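Local structure of succinate dehydrogenase subunit A (Mycolicibacterium smegmatis, 7D6V) at residues Gly78-Asn83 and Lys620-Glu625; Tyr104-Asp109 and Gly137-Arg142; Gln153-Glu158 and Glu163-Val168; Asp228-Ala233 and Ser238-Met243. The protein carries the FAD of the Sdh1 succinate dehydrogenase complex and probably oxidises succinate to fumarate, passing the electrons on to the iron-sulfur subunit. One frame throughout, in Å; residues are numbered along the deposited sequence.

Contact 1: Gly78-Asn83 and Lys620-Glu625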
# COMPACT_ATOMS: atom_id res chain seq x y z
N GLY A 78 -13.20 0.37 -27.63
CA GLY A 78 -13.70 -0.99 -27.63
C GLY A 78 -14.22 -1.31 -29.01
O GLY A 78 -14.54 -2.47 -29.32
N LYS A 79 -14.31 -0.28 -29.85
CA LYS A 79 -14.58 -0.42 -31.28
C LYS A 79 -15.92 -1.08 -31.55
O LYS A 79 -16.08 -1.80 -32.54
CB LYS A 79 -13.45 -1.18 -31.98
CG LYS A 79 -12.31 -0.28 -32.44
CD LYS A 79 -11.53 0.27 -31.26
CE LYS A 79 -10.46 1.24 -31.72
NZ LYS A 79 -9.85 1.95 -30.56
N PHE A 80 -16.89 -0.84 -30.67
CA PHE A 80 -18.26 -1.31 -30.81
C PHE A 80 -18.36 -2.83 -30.81
O PHE A 80 -19.34 -3.40 -31.29
CB PHE A 80 -18.93 -0.71 -32.05
CG PHE A 80 -19.07 0.78 -31.99
CD1 PHE A 80 -18.08 1.60 -32.49
CD2 PHE A 80 -20.18 1.36 -31.41
CE1 PHE A 80 -18.21 2.97 -32.43
CE2 PHE A 80 -20.31 2.73 -31.34
CZ PHE A 80 -19.32 3.53 -31.85
N LEU A 81 -17.35 -3.50 -30.26
CA LEU A 81 -17.42 -4.92 -29.98
C LEU A 81 -17.97 -5.20 -28.59
O LEU A 81 -18.21 -6.36 -28.25
CB LEU A 81 -16.02 -5.54 -30.12
CG LEU A 81 -15.86 -7.06 -30.08
CD1 LEU A 81 -16.50 -7.70 -31.30
CD2 LEU A 81 -14.42 -7.44 -29.96
N ASN A 82 -18.20 -4.15 -27.81
CA ASN A 82 -18.64 -4.27 -26.43
C ASN A 82 -19.99 -4.96 -26.34
O ASN A 82 -20.79 -4.94 -27.27
CB ASN A 82 -18.76 -2.88 -25.79
CG ASN A 82 -17.50 -2.07 -25.92
OD1 ASN A 82 -17.33 -1.31 -26.86
ND2 ASN A 82 -16.62 -2.19 -24.93
N ASN A 83 -20.25 -5.58 -25.19
CA ASN A 83 -21.61 -5.91 -24.80
C ASN A 83 -22.32 -4.61 -24.46
O ASN A 83 -22.03 -3.98 -23.43
CB ASN A 83 -21.63 -6.88 -23.62
CG ASN A 83 -22.94 -7.62 -23.49
OD1 ASN A 83 -24.01 -7.06 -23.75
ND2 ASN A 83 -22.88 -8.88 -23.09
N LYS A 620 -18.23 3.40 -39.95
CA LYS A 620 -16.86 2.92 -39.90
C LYS A 620 -16.72 1.61 -39.13
O LYS A 620 -15.63 1.04 -39.11
CB LYS A 620 -15.96 3.98 -39.26
CG LYS A 620 -16.24 5.39 -39.76
CD LYS A 620 -15.25 6.38 -39.18
CE LYS A 620 -15.32 6.41 -37.67
NZ LYS A 620 -14.77 7.67 -37.11
N TYR A 621 -17.79 1.13 -38.49
CA TYR A 621 -17.70 -0.04 -37.64
C TYR A 621 -18.78 -1.07 -37.96
O TYR A 621 -18.61 -2.26 -37.70
CB TYR A 621 -17.81 0.36 -36.17
CG TYR A 621 -16.71 1.28 -35.70
CD1 TYR A 621 -15.54 0.78 -35.16
CD2 TYR A 621 -16.84 2.66 -35.79
CE1 TYR A 621 -14.53 1.61 -34.73
CE2 TYR A 621 -15.84 3.50 -35.35
CZ TYR A 621 -14.69 2.97 -34.82
OH TYR A 621 -13.69 3.81 -34.39
N TYR A 622 -19.89 -0.62 -38.53
CA TYR A 622 -21.05 -1.47 -38.75
C TYR A 622 -21.29 -1.67 -40.24
O TYR A 622 -21.02 -0.79 -41.06
CB TYR A 622 -22.31 -0.86 -38.11
CG TYR A 622 -22.38 -1.00 -36.61
CD1 TYR A 622 -23.28 -1.87 -36.02
CD2 TYR A 622 -21.55 -0.26 -35.79
CE1 TYR A 622 -23.34 -2.00 -34.65
CE2 TYR A 622 -21.61 -0.39 -34.42
CZ TYR A 622 -22.51 -1.26 -33.86
OH TYR A 622 -22.57 -1.38 -32.49
N THR A 623 -21.81 -2.85 -40.58
CA THR A 623 -22.32 -3.09 -41.91
C THR A 623 -23.59 -2.28 -42.12
O THR A 623 -24.20 -1.82 -41.16
CB THR A 623 -22.59 -4.58 -42.11
OG1 THR A 623 -23.64 -5.00 -41.23
CG2 THR A 623 -21.34 -5.40 -41.83
N PRO A 624 -24.03 -2.10 -43.37
CA PRO A 624 -25.29 -1.37 -43.60
C PRO A 624 -26.49 -2.16 -43.09
O PRO A 624 -27.44 -2.43 -43.83
CB PRO A 624 -25.33 -1.20 -45.12
CG PRO A 624 -24.36 -2.19 -45.66
CD PRO A 624 -23.29 -2.32 -44.63
N GLU A 625 -26.43 -2.53 -41.81
CA GLU A 625 -27.46 -3.31 -41.15
C GLU A 625 -28.35 -2.48 -40.24
O GLU A 625 -29.32 -3.02 -39.71
CB GLU A 625 -26.81 -4.42 -40.32
CG GLU A 625 -26.20 -3.93 -39.01
CD GLU A 625 -25.25 -4.94 -38.40
OE1 GLU A 625 -25.01 -5.99 -39.02
OE2 GLU A 625 -24.73 -4.67 -37.29

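Contact 2: Tyr104-Asp109 and Gly137-Arg142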
# COMPACT_ATOMS: atom_id res chain seq x y z
N TYR A 104 -19.13 4.08 3.21
CA TYR A 104 -18.37 3.05 3.91
C TYR A 104 -17.12 3.60 4.58
O TYR A 104 -16.46 2.86 5.31
CB TYR A 104 -17.96 1.93 2.94
CG TYR A 104 -19.08 1.28 2.17
CD1 TYR A 104 -18.82 0.61 0.98
CD2 TYR A 104 -20.39 1.31 2.62
CE1 TYR A 104 -19.82 0.00 0.27
CE2 TYR A 104 -21.40 0.71 1.92
CZ TYR A 104 -21.11 0.05 0.74
OH TYR A 104 -22.12 -0.55 0.03
N GLY A 105 -16.78 4.86 4.34
CA GLY A 105 -15.62 5.46 4.97
C GLY A 105 -14.52 5.87 4.01
O GLY A 105 -13.43 6.27 4.45
N ALA A 106 -14.77 5.79 2.71
CA ALA A 106 -13.78 6.18 1.73
C ALA A 106 -13.59 7.69 1.72
O ALA A 106 -14.56 8.46 1.85
CB ALA A 106 -14.18 5.70 0.33
N LEU A 107 -12.35 8.13 1.57
CA LEU A 107 -12.00 9.55 1.53
C LEU A 107 -11.28 9.84 0.21
O LEU A 107 -10.07 9.61 0.10
CB LEU A 107 -11.13 9.93 2.72
CG LEU A 107 -11.79 9.93 4.09
CD1 LEU A 107 -10.75 10.13 5.17
CD2 LEU A 107 -12.85 11.01 4.18
N PHE A 108 -12.02 10.33 -0.77
CA PHE A 108 -11.42 10.78 -2.02
C PHE A 108 -10.90 12.20 -1.88
O PHE A 108 -11.08 12.86 -0.86
CB PHE A 108 -12.44 10.71 -3.16
CG PHE A 108 -12.89 9.32 -3.49
CD1 PHE A 108 -12.20 8.56 -4.42
CD2 PHE A 108 -14.01 8.78 -2.90
CE1 PHE A 108 -12.61 7.28 -4.73
CE2 PHE A 108 -14.43 7.50 -3.21
CZ PHE A 108 -13.73 6.75 -4.12
N ASP A 109 -10.24 12.68 -2.94
CA ASP A 109 -9.92 14.09 -3.02
C ASP A 109 -11.19 14.90 -3.24
O ASP A 109 -12.17 14.41 -3.80
CB ASP A 109 -8.92 14.35 -4.15
CG ASP A 109 -7.53 13.87 -3.82
OD1 ASP A 109 -6.77 13.55 -4.76
OD2 ASP A 109 -7.19 13.81 -2.62
N GLY A 137 -6.97 2.40 -6.13
CA GLY A 137 -7.26 1.00 -5.90
C GLY A 137 -7.08 0.60 -4.45
O GLY A 137 -7.88 -0.17 -3.90
N LEU A 138 -6.03 1.11 -3.81
CA LEU A 138 -5.83 0.86 -2.39
C LEU A 138 -6.99 1.40 -1.57
O LEU A 138 -7.47 0.73 -0.65
CB LEU A 138 -4.52 1.49 -1.93
CG LEU A 138 -4.23 1.41 -0.43
CD1 LEU A 138 -3.88 -0.01 -0.03
CD2 LEU A 138 -3.11 2.37 -0.05
N GLU A 139 -7.46 2.61 -1.88
CA GLU A 139 -8.59 3.18 -1.17
C GLU A 139 -9.84 2.32 -1.34
O GLU A 139 -10.55 2.05 -0.37
CB GLU A 139 -8.85 4.60 -1.65
CG GLU A 139 -10.01 5.31 -0.98
CD GLU A 139 -9.68 5.78 0.42
OE1 GLU A 139 -10.44 5.46 1.35
OE2 GLU A 139 -8.67 6.49 0.59
N ILE A 140 -10.10 1.86 -2.56
CA ILE A 140 -11.28 1.05 -2.83
C ILE A 140 -11.23 -0.25 -2.04
O ILE A 140 -12.20 -0.62 -1.37
CB ILE A 140 -11.41 0.78 -4.34
CG1 ILE A 140 -11.80 2.05 -5.08
CG2 ILE A 140 -12.42 -0.31 -4.61
CD1 ILE A 140 -11.51 1.99 -6.55
N ILE A 141 -10.10 -0.95 -2.10
CA ILE A 141 -10.02 -2.25 -1.45
C ILE A 141 -10.02 -2.11 0.07
O ILE A 141 -10.64 -2.92 0.77
CB ILE A 141 -8.80 -3.04 -1.97
CG1 ILE A 141 -8.92 -4.52 -1.60
CG2 ILE A 141 -7.50 -2.45 -1.46
CD1 ILE A 141 -8.00 -5.42 -2.40
N ARG A 142 -9.37 -1.07 0.60
CA ARG A 142 -9.42 -0.82 2.04
C ARG A 142 -10.85 -0.55 2.49
O ARG A 142 -11.30 -1.08 3.51
CB ARG A 142 -8.54 0.37 2.40
CG ARG A 142 -7.11 0.03 2.71
CD ARG A 142 -6.93 -0.81 3.96
NE ARG A 142 -5.57 -1.33 3.98
CZ ARG A 142 -5.17 -2.38 3.28
NH1 ARG A 142 -6.03 -3.04 2.52
NH2 ARG A 142 -3.91 -2.78 3.34

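Contact 3: Gln153-Glu158 and Glu163-Val168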
# COMPACT_ATOMS: atom_id res chain seq x y z
N GLN A 153 -18.93 -7.02 12.58
CA GLN A 153 -19.14 -6.45 13.91
C GLN A 153 -20.63 -6.36 14.24
O GLN A 153 -21.05 -6.65 15.37
CB GLN A 153 -18.49 -5.07 14.01
CG GLN A 153 -16.99 -5.11 14.21
CD GLN A 153 -16.34 -3.77 13.96
OE1 GLN A 153 -16.94 -2.86 13.40
NE2 GLN A 153 -15.09 -3.63 14.38
N GLU A 154 -21.44 -5.95 13.26
CA GLU A 154 -22.89 -5.96 13.45
C GLU A 154 -23.40 -7.37 13.70
O GLU A 154 -24.29 -7.59 14.54
CB GLU A 154 -23.60 -5.35 12.24
CG GLU A 154 -23.14 -3.95 11.88
CD GLU A 154 -23.64 -3.52 10.52
OE1 GLU A 154 -24.80 -3.82 10.18
OE2 GLU A 154 -22.86 -2.88 9.78
N ASP A 155 -22.86 -8.35 12.97
CA ASP A 155 -23.24 -9.74 13.19
C ASP A 155 -22.86 -10.20 14.60
O ASP A 155 -23.60 -10.95 15.23
CB ASP A 155 -22.58 -10.65 12.15
CG ASP A 155 -23.17 -10.46 10.77
OD1 ASP A 155 -24.34 -10.06 10.67
OD2 ASP A 155 -22.45 -10.73 9.78
N LYS A 156 -21.70 -9.77 15.09
CA LYS A 156 -21.30 -10.09 16.45
C LYS A 156 -22.29 -9.51 17.46
O LYS A 156 -22.69 -10.19 18.41
CB LYS A 156 -19.90 -9.56 16.72
CG LYS A 156 -19.46 -9.66 18.16
CD LYS A 156 -19.19 -11.09 18.57
CE LYS A 156 -18.32 -11.15 19.80
NZ LYS A 156 -17.97 -12.55 20.15
N ARG A 157 -22.67 -8.24 17.27
CA ARG A 157 -23.60 -7.63 18.22
C ARG A 157 -24.97 -8.28 18.19
O ARG A 157 -25.61 -8.44 19.24
CB ARG A 157 -23.72 -6.13 17.97
CG ARG A 157 -22.49 -5.34 18.37
CD ARG A 157 -22.75 -3.84 18.29
NE ARG A 157 -22.98 -3.39 16.93
CZ ARG A 157 -22.02 -3.00 16.10
NH1 ARG A 157 -20.75 -3.00 16.50
NH2 ARG A 157 -22.32 -2.60 14.87
N GLU A 158 -25.45 -8.68 17.01
CA GLU A 158 -26.84 -9.12 16.95
C GLU A 158 -27.00 -10.64 17.09
O GLU A 158 -27.89 -11.10 17.80
CB GLU A 158 -27.49 -8.64 15.65
CG GLU A 158 -27.62 -7.12 15.59
CD GLU A 158 -28.59 -6.58 16.63
OE1 GLU A 158 -29.56 -7.28 16.97
OE2 GLU A 158 -28.36 -5.46 17.12
N GLU A 163 -18.51 -14.33 12.45
CA GLU A 163 -18.67 -15.08 11.21
C GLU A 163 -20.02 -15.77 11.11
O GLU A 163 -20.12 -16.85 10.52
CB GLU A 163 -17.53 -16.09 11.06
CG GLU A 163 -16.15 -15.48 11.15
CD GLU A 163 -15.08 -16.51 11.43
OE1 GLU A 163 -13.90 -16.23 11.16
OE2 GLU A 163 -15.43 -17.61 11.91
N ALA A 164 -21.06 -15.17 11.68
CA ALA A 164 -22.39 -15.76 11.59
C ALA A 164 -22.92 -15.72 10.17
O ALA A 164 -23.59 -16.66 9.73
CB ALA A 164 -23.34 -15.03 12.54
N ARG A 165 -22.63 -14.65 9.43
CA ARG A 165 -23.07 -14.52 8.05
C ARG A 165 -21.94 -14.39 7.04
O ARG A 165 -22.12 -14.79 5.89
CB ARG A 165 -24.00 -13.30 7.89
CG ARG A 165 -25.05 -13.13 8.97
CD ARG A 165 -25.89 -14.38 9.15
NE ARG A 165 -26.74 -14.64 7.99
CZ ARG A 165 -27.58 -15.67 7.91
NH1 ARG A 165 -27.68 -16.52 8.92
NH2 ARG A 165 -28.32 -15.84 6.82
N ILE A 166 -20.79 -13.85 7.43
CA ILE A 166 -19.66 -13.67 6.53
C ILE A 166 -18.42 -14.24 7.19
O ILE A 166 -18.07 -13.84 8.30
CB ILE A 166 -19.43 -12.19 6.17
CG1 ILE A 166 -20.55 -11.65 5.29
CG2 ILE A 166 -18.09 -12.02 5.47
CD1 ILE A 166 -20.34 -10.21 4.89
N ARG A 167 -17.76 -15.17 6.50
CA ARG A 167 -16.47 -15.68 6.93
C ARG A 167 -15.47 -15.53 5.80
O ARG A 167 -15.79 -15.80 4.64
CB ARG A 167 -16.56 -17.14 7.36
CG ARG A 167 -15.31 -17.65 8.05
CD ARG A 167 -15.52 -19.00 8.67
NE ARG A 167 -14.25 -19.58 9.11
CZ ARG A 167 -14.13 -20.79 9.63
NH1 ARG A 167 -15.19 -21.56 9.80
NH2 ARG A 167 -12.93 -21.23 10.00
N VAL A 168 -14.25 -15.11 6.14
CA VAL A 168 -13.18 -14.89 5.18
C VAL A 168 -12.17 -16.01 5.33
O VAL A 168 -11.71 -16.30 6.44
CB VAL A 168 -12.51 -13.52 5.37
CG1 VAL A 168 -11.49 -13.28 4.28
CG2 VAL A 168 -13.55 -12.42 5.37

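Contact 4: Asp228-Ala233 and Ser238-Met243. With FAD (flavin-adenine dinucleotide), chain D.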
# COMPACT_ATOMS: atom_id res chain seq x y z
N ASP A 228 -6.61 -18.56 -13.03
CA ASP A 228 -7.65 -19.26 -12.29
C ASP A 228 -8.98 -18.54 -12.45
O ASP A 228 -9.02 -17.33 -12.69
CB ASP A 228 -7.28 -19.35 -10.81
CG ASP A 228 -6.03 -20.16 -10.57
OD1 ASP A 228 -5.74 -21.07 -11.37
OD2 ASP A 228 -5.32 -19.89 -9.58
N GLY A 229 -10.06 -19.28 -12.34
CA GLY A 229 -11.36 -18.70 -12.60
C GLY A 229 -11.76 -18.91 -14.04
O GLY A 229 -12.79 -19.53 -14.31
N HIS A 230 -10.94 -18.42 -14.98
CA HIS A 230 -11.15 -18.76 -16.38
C HIS A 230 -11.14 -20.27 -16.57
O HIS A 230 -12.10 -20.84 -17.11
CB HIS A 230 -10.06 -18.11 -17.24
CG HIS A 230 -10.01 -16.62 -17.15
ND1 HIS A 230 -10.53 -15.80 -18.13
CD2 HIS A 230 -9.50 -15.80 -16.21
CE1 HIS A 230 -10.34 -14.54 -17.79
NE2 HIS A 230 -9.71 -14.51 -16.63
N ALA A 231 -10.10 -20.93 -16.08
CA ALA A 231 -10.01 -22.38 -16.20
C ALA A 231 -11.05 -23.09 -15.33
O ALA A 231 -11.56 -24.13 -15.73
CB ALA A 231 -8.61 -22.86 -15.83
N LEU A 232 -11.37 -22.53 -14.17
CA LEU A 232 -12.37 -23.14 -13.30
C LEU A 232 -13.73 -23.17 -13.98
O LEU A 232 -14.39 -24.22 -14.03
CB LEU A 232 -12.45 -22.38 -11.97
CG LEU A 232 -11.44 -22.78 -10.90
CD1 LEU A 232 -11.52 -21.84 -9.71
CD2 LEU A 232 -11.68 -24.21 -10.46
N ALA A 233 -14.18 -22.03 -14.51
CA ALA A 233 -15.45 -21.99 -15.21
C ALA A 233 -15.41 -22.82 -16.48
O ALA A 233 -16.39 -23.48 -16.84
CB ALA A 233 -15.82 -20.54 -15.54
N SER A 238 -18.74 -23.74 -18.38
CA SER A 238 -19.10 -22.44 -18.92
C SER A 238 -18.24 -22.15 -20.15
O SER A 238 -17.52 -23.01 -20.65
CB SER A 238 -18.96 -21.36 -17.85
OG SER A 238 -19.66 -21.73 -16.68
N ALA A 239 -18.29 -20.91 -20.63
CA ALA A 239 -17.64 -20.53 -21.87
C ALA A 239 -16.86 -19.24 -21.67
O ALA A 239 -17.14 -18.46 -20.76
CB ALA A 239 -18.66 -20.36 -22.99
N LEU A 240 -15.87 -19.04 -22.53
CA LEU A 240 -15.02 -17.86 -22.51
C LEU A 240 -15.18 -17.12 -23.83
O LEU A 240 -15.37 -17.73 -24.88
CB LEU A 240 -13.55 -18.24 -22.29
CG LEU A 240 -12.98 -18.21 -20.87
CD1 LEU A 240 -13.84 -18.99 -19.90
CD2 LEU A 240 -11.57 -18.76 -20.88
N ILE A 241 -15.10 -15.79 -23.77
CA ILE A 241 -15.22 -14.95 -24.95
C ILE A 241 -14.07 -13.96 -24.98
O ILE A 241 -13.49 -13.62 -23.95
CB ILE A 241 -16.56 -14.19 -25.00
CG1 ILE A 241 -16.76 -13.36 -23.74
CG2 ILE A 241 -17.71 -15.15 -25.18
CD1 ILE A 241 -17.83 -12.31 -23.87
N ASN A 242 -13.75 -13.50 -26.19
CA ASN A 242 -12.80 -12.41 -26.41
C ASN A 242 -11.44 -12.69 -25.80
O ASN A 242 -10.76 -11.78 -25.33
CB ASN A 242 -13.35 -11.09 -25.89
CG ASN A 242 -14.60 -10.65 -26.61
OD1 ASN A 242 -14.90 -11.14 -27.69
ND2 ASN A 242 -15.33 -9.72 -26.02
N MET A 243 -11.01 -13.96 -25.80
CA MET A 243 -9.74 -14.30 -25.17
C MET A 243 -8.54 -13.83 -25.98
O MET A 243 -7.42 -13.82 -25.45
CB MET A 243 -9.66 -15.81 -24.94
CG MET A 243 -10.49 -16.29 -23.77
SD MET A 243 -10.49 -15.16 -22.37
CE MET A 243 -8.98 -15.63 -21.54
PA FAD D . -8.33 -8.79 -8.11
O1A FAD D . -8.76 -7.95 -6.97
O2A FAD D . -7.13 -8.39 -8.89
O5B FAD D . -8.03 -10.24 -7.54
C5B FAD D . -8.94 -11.33 -7.64
C4B FAD D . -8.95 -12.11 -6.33
O4B FAD D . -9.21 -13.49 -6.58
C3B FAD D . -7.65 -12.08 -5.57
O3B FAD D . -7.97 -11.87 -4.21
C2B FAD D . -7.09 -13.47 -5.73
O2B FAD D . -6.29 -13.86 -4.62
C1B FAD D . -8.34 -14.29 -5.81
N9A FAD D . -8.08 -15.58 -6.48
C8A FAD D . -7.59 -15.75 -7.70
N7A FAD D . -7.49 -17.06 -7.99
C5A FAD D . -7.93 -17.75 -6.93
C6A FAD D . -8.10 -19.16 -6.56
N6A FAD D . -7.78 -20.15 -7.41
N1A FAD D . -8.60 -19.43 -5.35
C2A FAD D . -8.94 -18.48 -4.49
N3A FAD D . -8.81 -17.18 -4.75
C4A FAD D . -8.32 -16.76 -5.94
N1 FAD D . -7.63 -0.32 -13.77
C2 FAD D . -8.08 0.96 -13.76
O2 FAD D . -9.26 1.17 -14.04
N3 FAD D . -7.30 2.00 -13.47
C4 FAD D . -6.02 1.85 -13.16
O4 FAD D . -5.32 2.84 -12.89
C4X FAD D . -5.44 0.50 -13.15
N5 FAD D . -4.15 0.28 -12.84
C5X FAD D . -3.67 -0.97 -12.84
C6 FAD D . -2.33 -1.18 -12.52
C7 FAD D . -1.82 -2.46 -12.51
C7M FAD D . -0.38 -2.70 -12.17
C8 FAD D . -2.69 -3.61 -12.84
C8M FAD D . -2.13 -5.00 -12.83
C9 FAD D . -4.02 -3.41 -13.15
C9A FAD D . -4.53 -2.13 -13.16
N10 FAD D . -5.88 -1.92 -13.49
C10 FAD D . -6.36 -0.61 -13.48
C1' FAD D . -6.76 -3.04 -13.80
C2' FAD D . -7.66 -3.33 -12.60
O2' FAD D . -6.94 -3.12 -11.39
C3' FAD D . -8.15 -4.77 -12.58
O3' FAD D . -8.99 -4.97 -13.70
C4' FAD D . -8.95 -5.04 -11.31
O4' FAD D . -8.12 -4.84 -10.17
C5' FAD D . -9.49 -6.45 -11.26
O5' FAD D . -10.03 -6.65 -9.97
P FAD D . -10.73 -8.02 -9.52
O1P FAD D . -11.50 -7.72 -8.28
O2P FAD D . -11.45 -8.61 -10.68
O3P FAD D . -9.51 -9.01 -9.17

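Contact 1: Gly78-Asn83 and Lys620-Glu625
Phe80, whose ring meets Tyr621 and Tyr622, stands on a type I' beta turn closed by the hydrogen bond from Leu81 N to Gly78 O, 3.1 Å long. Gly78 enters the turn at a strongly positive phi, where a CB would press against the preceding carbonyl oxygen, so glycine suits the place. Lys79 and Phe80 are both left-handed, and the turn sends the benzyl group toward Lys620-Glu625. With CG beside the backbone N (chi1 -64°), the Phe80 ring meets both tyrosines on the same side of its plane. Tyr621 offers a face: Phe80 CD1 lies 3.5 Å from Tyr621 CG, above the ring plane and displaced toward the rim. The two planes are inclined at 52°, neither a stack nor an edge-to-face pair. Tyr622 instead turns its edge to the face of Phe80 in an offset T-shaped pair, centroids 5.7 Å apart and planes at 74°; its CE2 comes 3.6 Å from Phe80 CB. Lys79 adds its aliphatic part, CG lying 3.7 Å from Tyr621 CE1 near the plane of that ring, while the bend at chi2 leads the rest of the chain away. Aromatic residues suit this place: flat rings pack at several angles, and no hydrogen bond joins the segments. Arg577 ties the two sides, bonding to Phe80 O and making a cation-pi contact with Tyr622, and Phe613 adds another edge-to-face partner for Phe80. The whole is an aromatic cluster joining the C-terminal region to the Schellman motif that ends helix 67-76, with Lys79 as its C-prime residue.

Contact 2: Tyr104-Asp109 and Gly137-Arg142
Glu139 lays its carboxylate against the backbone of Ala106 and Leu107, bringing OE1 to 3.4 Å from Ala106 CA. The same oxygen accepts a weak hydrogen bond from Leu107 N, 3.3 Å long but fairly straight, with an angle of 163° at the hydrogen. The side chain reaches across by leaving the helix with CG anti to the backbone N (chi1 180°) and then bending at chi2, which carries the acid from the helix surface to the neighbouring loop. Glutamate is long enough for this span, and its two oxygens find different surroundings. OE1 meets the amide and the alpha carbon, and it also forms a salt bridge with Arg143 of the iron-sulfur subunit, its strongest polar partner. OE2 lies 3.5 Å from Leu107 O, two acceptors that cannot bond to each other; that carbonyl takes a hydrogen bond from Gln140 of the iron-sulfur subunit. The arginine probably helps the acid stay charged although it is buried. Ala106 is small enough for the glutamate to come close, its CB lying 3.9 Å from OE1. Gly105 leaves the preceding helix with positive phi, an easy conformation for glycine. The contact therefore places the loop between helix 84-102 and strand 118-119 alongside the early turns of helix 136-159, at a boundary that the iron-sulfur subunit covers.

Contact 3: Gln153-Glu158 and Glu163-Val168
Helix 136-159 and strand 166-169 are joined by a short connection beside the parallel sheet of the Rossmann-like FAD-binding fold, and Asp155 and Arg165 meet where the chain turns from one to the other. The aspartate points from the helix toward the loop, with CG beside the backbone N (chi1 -70°). Its carboxylate touches the aliphatic base of the arginine: OD2 is 3.5 Å from Arg165 CB, and Arg165 CG lies 3.6 Å from each of the two oxygens. The side chains meet at about a right angle, and their flat ends are turned 73° apart. Bends at chi2 and chi3 take the guanidinium of Arg165 away from the acid, so that Arg165 NE stays 5.8 Å from Asp155 OD1. Opposite charges at that separation may attract, but they form no salt bridge. The acid is instead paired through OD1 with Arg28, which suits an aspartate: the short side chain holds a buried charge close to the helix while helix 18-30 supplies the counter-charge. Ala164, with only a methyl to offer, fits beside the helix, its CB 4.5 Å from Asp155 CB. Beyond it Ile166 begins the strand and turns its branched side chain onto Val24 and Ile148. The loop thus leads helix 136-159 back to strand 166-169, an edge strand of the parallel sheet within this chain, which runs alongside strand 34-37 with helix 18-30 packed nearby.

Contact 4: Asp228-Ala233 and Ser238-Met243
His230 and Leu240 face each other across a tight helix-to-strand return, Leu240 CD2 lying 4.0 Å from His230 CB and near the plane of the imidazole, at its edge. Leu240 CD1 reaches back to the helix backbone, 3.8 Å from His230 O. From the end of Ser238-Met243, Met243, folded at chi2 and chi3, brings CE to 3.7 Å from His230 ND1; its sulfur stays oblique to the ring, 5.2 Å from the centroid. Flexible apolar chains suit these places because they fit around a ring without competing for its nitrogens, and NE2 bonds weakly to Gly210 O. At the other end Ser238 N gives a hydrogen bond of 2.8 Å to Ala233 O. Ala233 and Ser238 are small enough for the chain to double back here, their CB atoms 4.0 Å apart. Further out, Ile394 of strand 383-395 touches both Leu240 and Ala233. Gly229, at positive phi, is the N-cap of helix 230-236 and follows Asp228, whose OD2 accepts a weak hydrogen bond of 3.3 Å from FAD N6A and forms a salt bridge with Lys39. Asp228, just before the N-cap, is one of the residues lining the FAD pocket, here at its adenine end.

Contacts 2, 3 and 4 follow one another along the chain and all fall between the two segments of contact 1, which brings residues more than 500 positions apart together. Contacts 2 and 3 share helix 136-159: their centres are 22 Å apart, one near its start and the other near its end, and residues of both segment pairs meet the iron-sulfur subunit. Contact 4 alone touches FAD, through Asp228 at the adenine, while the Glu139 side chain in contact 2 stays about 12 Å from the cofactor. Contact 1 lies closest to contact 4, with nearest atoms about 4 Å apart though not touching, and farthest from contact 3, with centres 47 Å apart.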